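Two structures of kappa-carrageenase from Pseudoalteromonas carrageenovora compared at one contact. The protein hydrolyses kappa-carrageenan internally, cutting the beta-1,4 linkages between D-galactose 4-sulfate and 3,6-anhydro-D-galactose. Structure 1 is PDB 5OCQ (chain A, 1.70 Å), residues W120-I125 and V135-I140; structure 2 is PDB 1DYP (chain B, 1.54 Å), residues W118-I123 and V133-I138. Structure 2 is superposed on structure 1 by the backbone atoms of these residues (RMSD 0.14 Å); each is numbered along its deposited sequence.

Structure 1 (5OCQ); sequences WMYSTI and VQYSEI. It carries 1 engineered substitution outside these segments. With G4S (4-O-sulfo-beta-D-galactopyranose), chain C; 9RN (3,6-anhydro-alpha-D-galactopyranose), chain D.
Met121 and Ile140 form an antiparallel hydrogen-bonded pair and Tyr122 and Glu139 the adjoining non-hydrogen-bonded pair, joining neighbouring strands of the GH16 jelly roll in the catalytic domain. Ser123 prolongs the pairing: its N bonds to Ser138 O, while its OG accepts Ser138 N at 3.2 Å and donates to Thr124 O. Glu139, the catalytic nucleophile, stands extended from its strand with CG anti to the backbone N (chi1 176°), which carries the carboxylate out to Trp120. Tyr137 OH donates to Glu139 OE1 over 2.6 Å, from above the carboxylate plane, which probably limits its rotation. Glu139 OE2 lies 3.5 Å from Trp120 CE3, indole and carboxylate planes being 47° apart; Asp141, also an active-site residue, adjoins OE2. The sulfated galactose lies over one face of Trp120, with C4 3.8 Å from CH2. The anhydrogalactose sets C6 3.1 Å from Tyr137 OH and 3.8 Å from Tyr122 CD2. On the sheet's other side, Met121 lies alongside Ile140, its CG 3.9 Å from Ile140 CB.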
loop_
_atom_site.group_PDB
_atom_site.type_symbol
_atom_site.label_atom_id
_atom_site.label_comp_id
_atom_site.label_asym_id
_atom_site.label_seq_id
_atom_site.Cartn_x
_atom_site.Cartn_y
_atom_site.Cartn_z
ATOM N N TRP A 120 -0.271 -2.565 1.813
ATOM C CA TRP A 120 0.570 -3.016 0.700
ATOM C C TRP A 120 1.954 -3.395 1.191
ATOM O O TRP A 120 2.238 -3.233 2.402
ATOM C CB TRP A 120 0.648 -2.020 -0.450
ATOM C CG TRP A 120 1.201 -0.658 -0.064
ATOM C CD1 TRP A 120 0.644 0.213 0.827
ATOM C CD2 TRP A 120 2.366 -0.014 -0.596
ATOM N NE1 TRP A 120 1.401 1.398 0.900
ATOM C CE2 TRP A 120 2.480 1.262 0.064
ATOM C CE3 TRP A 120 3.355 -0.375 -1.519
ATOM C CZ2 TRP A 120 3.518 2.154 -0.259
ATOM C CZ3 TRP A 120 4.335 0.522 -1.860
ATOM C CH2 TRP A 120 4.430 1.752 -1.199
ATOM N N MET A 121 2.746 -4.017 0.319
ATOM C CA MET A 121 4.118 -4.404 0.718
ATOM C C MET A 121 5.008 -4.237 -0.520
ATOM O O MET A 121 4.559 -4.468 -1.669
ATOM C CB MET A 121 4.199 -5.817 1.320
ATOM C CG MET A 121 3.816 -6.896 0.348
ATOM S SD MET A 121 3.633 -8.519 1.162
ATOM C CE MET A 121 1.956 -8.365 1.668
ATOM N N TYR A 122 6.282 -3.844 -0.311
ATOM C CA TYR A 122 7.184 -3.556 -1.457
ATOM C C TYR A 122 8.602 -3.791 -1.122
ATOM O O TYR A 122 9.019 -3.608 0.022
ATOM C CB TYR A 122 6.948 -2.162 -2.006
ATOM C CG TYR A 122 7.419 -0.998 -1.131
ATOM C CD1 TYR A 122 6.846 -0.706 0.115
ATOM C CD2 TYR A 122 8.483 -0.177 -1.524
ATOM C CE1 TYR A 122 7.272 0.399 0.836
ATOM C CE2 TYR A 122 8.913 0.965 -0.750
ATOM C CZ TYR A 122 8.310 1.221 0.435
ATOM O OH TYR A 122 8.737 2.337 1.137
ATOM N N SER A 123 9.423 -4.072 -2.144
ATOM C CA SER A 123 10.842 -4.266 -1.954
ATOM C C SER A 123 11.674 -3.086 -2.377
ATOM O O SER A 123 11.156 -2.125 -2.889
ATOM C CB SER A 123 11.309 -5.520 -2.811
ATOM O OG SER A 123 11.294 -5.148 -4.193
ATOM N N THR A 124 12.998 -3.167 -2.112
ATOM C CA THR A 124 13.942 -2.267 -2.807
ATOM C C THR A 124 13.860 -2.536 -4.308
ATOM O O THR A 124 13.403 -3.604 -4.738
ATOM C CB THR A 124 15.411 -2.470 -2.304
ATOM O OG1 THR A 124 15.791 -3.803 -2.518
ATOM C CG2 THR A 124 15.482 -2.150 -0.868
ATOM N N ILE A 125 14.375 -1.577 -5.074
ATOM C CA ILE A 125 14.509 -1.785 -6.578
ATOM C C ILE A 125 15.976 -2.089 -6.824
ATOM O O ILE A 125 16.795 -1.220 -6.498
ATOM C CB ILE A 125 14.066 -0.554 -7.342
ATOM C CG1 ILE A 125 12.605 -0.174 -7.001
ATOM C CG2 ILE A 125 14.332 -0.788 -8.855
ATOM C CD1 ILE A 125 12.085 1.143 -7.607
ATOM N N VAL A 135 13.872 -10.255 -11.757
ATOM C CA VAL A 135 12.862 -9.376 -11.235
ATOM C C VAL A 135 13.559 -8.293 -10.379
ATOM O O VAL A 135 14.251 -8.654 -9.418
ATOM C CB VAL A 135 11.852 -10.162 -10.355
ATOM C CG1 VAL A 135 10.886 -9.208 -9.635
ATOM C CG2 VAL A 135 11.042 -11.187 -11.212
ATOM N N GLN A 136 13.427 -7.015 -10.711
ATOM C CA GLN A 136 14.194 -6.009 -10.017
ATOM C C GLN A 136 13.347 -5.368 -8.824
ATOM O O GLN A 136 13.951 -4.739 -7.950
ATOM C CB GLN A 136 14.533 -4.883 -10.931
ATOM C CG GLN A 136 15.373 -5.292 -12.073
ATOM C CD GLN A 136 15.855 -4.069 -12.854
ATOM O OE1 GLN A 136 15.344 -2.928 -12.769
ATOM N NE2 GLN A 136 16.859 -4.336 -13.700
ATOM N N TYR A 137 12.034 -5.649 -8.833
ATOM C CA TYR A 137 11.055 -4.966 -7.839
ATOM C C TYR A 137 9.817 -5.790 -7.738
ATOM O O TYR A 137 9.284 -6.227 -8.798
ATOM C CB TYR A 137 10.716 -3.570 -8.315
ATOM C CG TYR A 137 9.670 -2.852 -7.492
ATOM C CD1 TYR A 137 9.970 -2.443 -6.224
ATOM C CD2 TYR A 137 8.438 -2.548 -8.012
ATOM C CE1 TYR A 137 9.037 -1.786 -5.446
ATOM C CE2 TYR A 137 7.454 -1.904 -7.257
ATOM C CZ TYR A 137 7.785 -1.494 -5.954
ATOM O OH TYR A 137 6.837 -0.830 -5.198
ATOM N N SER A 138 9.334 -6.047 -6.505
ATOM C CA SER A 138 8.090 -6.756 -6.258
ATOM C C SER A 138 7.214 -5.934 -5.310
ATOM O O SER A 138 7.722 -5.404 -4.330
ATOM C CB SER A 138 8.339 -8.138 -5.502
ATOM O OG SER A 138 9.131 -9.061 -6.295
ATOM N N GLU A 139 5.959 -5.763 -5.677
ATOM C CA GLU A 139 4.939 -5.062 -4.883
ATOM C C GLU A 139 3.629 -5.783 -4.885
ATOM O O GLU A 139 3.104 -6.095 -5.928
ATOM C CB GLU A 139 4.791 -3.583 -5.336
ATOM C CG GLU A 139 3.729 -2.828 -4.675
ATOM C CD GLU A 139 3.473 -1.453 -5.213
ATOM O OE1 GLU A 139 4.351 -0.862 -5.912
ATOM O OE2 GLU A 139 2.383 -0.925 -4.840
ATOM N N ILE A 140 3.072 -6.086 -3.714
ATOM C CA ILE A 140 1.734 -6.637 -3.557
ATOM C C ILE A 140 0.841 -5.605 -2.866
ATOM O O ILE A 140 1.198 -5.228 -1.696
ATOM C CB ILE A 140 1.738 -7.986 -2.768
ATOM C CG1 ILE A 140 2.669 -9.035 -3.413
ATOM C CG2 ILE A 140 0.269 -8.492 -2.580
ATOM C CD1 ILE A 140 2.830 -10.346 -2.680
HETATM C C1 G4S C . 0.960 1.327 -6.156
HETATM C C2 G4S C . 2.225 2.166 -6.277
HETATM C C3 G4S C . 2.965 2.380 -4.939
HETATM C C4 G4S C . 1.919 2.803 -3.885
HETATM C C5 G4S C . 0.797 1.749 -3.806
HETATM C C6 G4S C . -0.198 1.903 -2.690
HETATM O O1 G4S C . 0.173 1.551 -7.363
HETATM O O2 G4S C . 3.185 1.461 -7.150
HETATM O O4 G4S C . 1.328 4.010 -4.412
HETATM O O5 G4S C . 0.086 1.775 -5.075
HETATM O O6 G4S C . -1.147 2.955 -2.951
HETATM S S G4S C . 1.497 5.520 -3.733
HETATM O O7 G4S C . 1.819 5.342 -2.291
HETATM O O8 G4S C . 2.613 6.164 -4.526
HETATM O O9 G4S C . 0.147 6.088 -3.906
HETATM C C2 9RN D . 5.978 4.411 -4.445
HETATM C C4 9RN D . 7.773 3.823 -6.067
HETATM C C5 9RN D . 7.288 2.405 -5.921
HETATM C C6 9RN D . 7.934 2.037 -4.603
HETATM O O5 9RN D . 5.832 2.436 -5.825
HETATM O O3 9RN D . 7.959 3.250 -3.855
HETATM C C3 9RN D . 7.471 4.313 -4.663
HETATM O O2 9RN D . 5.454 5.537 -5.252
HETATM C C1 9RN D . 5.258 3.112 -4.724
HETATM O O1 9RN D . 3.933 3.372 -5.135
#

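Structure 2 (1DYP); sequences WMYSTI and VQYSEI. It carries 1 engineered substitution outside these segments.
Between Met119 and Ile138 the antiparallel pairing is hydrogen-bonded, and between Tyr120 and Glu137 it is non-hydrogen-bonded. Next along, Ser121 gives its N to Ser136 O, and its OG both accepts Ser136 N at 3.0 Å and donates to Thr122 O. The catalytic nucleophile Glu137 is extended, its CG anti to the backbone N (chi1 178°), which carries the carboxylate out to Trp118. Tyr135 OH donates to Glu137 OE1 across 2.6 Å, approaching from above the carboxylate plane, which probably limits the turning of this group. Glu137 OE2 comes within 3.6 Å of Trp118 CE3, with indole and carboxylate planes 57° apart; beside OE2 stands Asp139, another active-site residue. On the opposite side of the sheet, selenomethionine Met119 lies alongside Ile138, its CG 3.8 Å from Ile138 CB.

How the two compare
The strand pairing is common to both, and Trp120(A), Tyr122(A), Tyr137(A) and Glu139(A) keep their places in Trp118(B), Tyr120(B), Tyr135(B) and Glu137(B). The bond from Tyr137(A) OH to Glu139(A) OE1 recurs between Tyr135(B) OH and Glu137(B) OE1, 2.6 Å in each. What changes is the bound sugar: linked 4-O-sulfo-galactose and 3,6-anhydrogalactose units are present in structure 1 alone, and no ligand or ion is modelled at that place in structure 2. The sulfated galactose adds contacts to Trp120(A) and Glu139(A), with its O2 2.9 Å from Glu139(A) OE1; Trp118(B) and Glu137(B) lack these partners. The anhydrogalactose touches Trp120(A), Tyr122(A), Tyr137(A) and Glu139(A), contacts absent at the four counterparts. These side chains answer with no shift beyond the error, consistent with a largely preformed sugar-binding surface here. Outside the segments, the proton donor is Glu142(B) in structure 2 and is altered to Asp144(A) in structure 1, its side chain one methylene shorter.

Structure 2 (1DYP)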
loop_
_atom_site.group_PDB
_atom_site.type_symbol
_atom_site.label_atom_id
_atom_site.label_comp_id
_atom_site.label_asym_id
_atom_site.label_seq_id
_atom_site.Cartn_x
_atom_site.Cartn_y
_atom_site.Cartn_z
ATOM N N TRP B 118 -0.156 -2.569 1.772
ATOM C CA TRP B 118 0.639 -3.191 0.730
ATOM C C TRP B 118 2.033 -3.527 1.225
ATOM O O TRP B 118 2.356 -3.331 2.392
ATOM C CB TRP B 118 0.728 -2.223 -0.456
ATOM C CG TRP B 118 1.259 -0.855 -0.082
ATOM C CD1 TRP B 118 0.768 -0.018 0.879
ATOM C CD2 TRP B 118 2.378 -0.177 -0.667
ATOM N NE1 TRP B 118 1.512 1.138 0.932
ATOM C CE2 TRP B 118 2.507 1.066 -0.007
ATOM C CE3 TRP B 118 3.282 -0.498 -1.686
ATOM C CZ2 TRP B 118 3.506 1.989 -0.332
ATOM C CZ3 TRP B 118 4.279 0.424 -2.012
ATOM C CH2 TRP B 118 4.379 1.651 -1.334
HETATM N N MSE B 119 2.850 -4.053 0.328
HETATM C CA MSE B 119 4.223 -4.388 0.668
HETATM C C MSE B 119 5.053 -4.225 -0.591
HETATM O O MSE B 119 4.585 -4.498 -1.700
HETATM C CB MSE B 119 4.322 -5.818 1.221
HETATM C CG MSE B 119 3.862 -6.919 0.278
HETATM SE SE MSE B 119 3.726 -8.633 1.175
HETATM C CE MSE B 119 1.867 -8.516 1.714
ATOM N N TYR B 120 6.279 -3.753 -0.426
ATOM C CA TYR B 120 7.133 -3.547 -1.577
ATOM C C TYR B 120 8.586 -3.748 -1.225
ATOM O O TYR B 120 8.993 -3.587 -0.074
ATOM C CB TYR B 120 6.927 -2.140 -2.156
ATOM C CG TYR B 120 7.390 -0.996 -1.275
ATOM C CD1 TYR B 120 6.759 -0.715 -0.061
ATOM C CD2 TYR B 120 8.435 -0.165 -1.680
ATOM C CE1 TYR B 120 7.152 0.371 0.721
ATOM C CE2 TYR B 120 8.837 0.920 -0.907
ATOM C CZ TYR B 120 8.192 1.185 0.289
ATOM O OH TYR B 120 8.582 2.272 1.045
ATOM N N SER B 121 9.361 -4.101 -2.239
ATOM C CA SER B 121 10.781 -4.340 -2.073
ATOM C C SER B 121 11.560 -3.125 -2.529
ATOM O O SER B 121 10.996 -2.145 -3.016
ATOM C CB SER B 121 11.212 -5.529 -2.929
ATOM O OG SER B 121 11.165 -5.185 -4.308
ATOM N N THR B 122 12.869 -3.197 -2.343
ATOM C CA THR B 122 13.752 -2.146 -2.799
ATOM C C THR B 122 13.888 -2.478 -4.280
ATOM O O THR B 122 13.509 -3.572 -4.709
ATOM C CB THR B 122 15.125 -2.267 -2.136
ATOM O OG1 THR B 122 15.545 -3.636 -2.181
ATOM C CG2 THR B 122 15.064 -1.804 -0.692
ATOM N N ILE B 123 14.403 -1.542 -5.066
ATOM C CA ILE B 123 14.588 -1.790 -6.488
ATOM C C ILE B 123 16.061 -2.117 -6.687
ATOM O O ILE B 123 16.929 -1.314 -6.345
ATOM C CB ILE B 123 14.217 -0.553 -7.331
ATOM C CG1 ILE B 123 12.740 -0.207 -7.116
ATOM C CG2 ILE B 123 14.494 -0.825 -8.807
ATOM C CD1 ILE B 123 12.281 1.034 -7.854
ATOM N N VAL B 133 13.699 -10.233 -11.677
ATOM C CA VAL B 133 12.720 -9.319 -11.104
ATOM C C VAL B 133 13.486 -8.339 -10.224
ATOM O O VAL B 133 14.114 -8.734 -9.240
ATOM C CB VAL B 133 11.679 -10.073 -10.256
ATOM C CG1 VAL B 133 10.766 -9.083 -9.552
ATOM C CG2 VAL B 133 10.862 -11.004 -11.151
ATOM N N GLN B 134 13.440 -7.064 -10.591
ATOM C CA GLN B 134 14.152 -6.026 -9.854
ATOM C C GLN B 134 13.310 -5.390 -8.761
ATOM O O GLN B 134 13.842 -4.757 -7.852
ATOM C CB GLN B 134 14.605 -4.913 -10.800
ATOM C CG GLN B 134 15.343 -5.376 -12.042
ATOM C CD GLN B 134 15.955 -4.218 -12.811
ATOM O OE1 GLN B 134 15.449 -3.095 -12.777
ATOM N NE2 GLN B 134 17.046 -4.488 -13.519
ATOM N N TYR B 135 11.996 -5.551 -8.860
ATOM C CA TYR B 135 11.083 -4.949 -7.896
ATOM C C TYR B 135 9.795 -5.748 -7.783
ATOM O O TYR B 135 9.226 -6.162 -8.792
ATOM C CB TYR B 135 10.760 -3.518 -8.341
ATOM C CG TYR B 135 9.720 -2.806 -7.505
ATOM C CD1 TYR B 135 10.011 -2.384 -6.208
ATOM C CD2 TYR B 135 8.447 -2.545 -8.015
ATOM C CE1 TYR B 135 9.059 -1.718 -5.437
ATOM C CE2 TYR B 135 7.486 -1.879 -7.251
ATOM C CZ TYR B 135 7.800 -1.469 -5.965
ATOM O OH TYR B 135 6.866 -0.808 -5.200
ATOM N N SER B 136 9.343 -5.961 -6.551
ATOM C CA SER B 136 8.105 -6.691 -6.289
ATOM C C SER B 136 7.226 -5.877 -5.349
ATOM O O SER B 136 7.693 -5.377 -4.326
ATOM C CB SER B 136 8.391 -8.045 -5.633
ATOM O OG SER B 136 9.161 -8.888 -6.469
ATOM N N GLU B 137 5.950 -5.754 -5.697
ATOM C CA GLU B 137 5.002 -5.017 -4.874
ATOM C C GLU B 137 3.659 -5.724 -4.874
ATOM O O GLU B 137 3.095 -5.997 -5.933
ATOM C CB GLU B 137 4.808 -3.596 -5.414
ATOM C CG GLU B 137 3.795 -2.762 -4.629
ATOM C CD GLU B 137 3.478 -1.439 -5.304
ATOM O OE1 GLU B 137 4.362 -0.905 -6.004
ATOM O OE2 GLU B 137 2.353 -0.924 -5.127
ATOM N N ILE B 138 3.163 -6.041 -3.685
ATOM C CA ILE B 138 1.859 -6.678 -3.557
ATOM C C ILE B 138 0.964 -5.700 -2.814
ATOM O O ILE B 138 1.262 -5.299 -1.691
ATOM C CB ILE B 138 1.918 -7.999 -2.763
ATOM C CG1 ILE B 138 2.770 -9.026 -3.513
ATOM C CG2 ILE B 138 0.497 -8.541 -2.574
ATOM C CD1 ILE B 138 2.883 -10.380 -2.816
#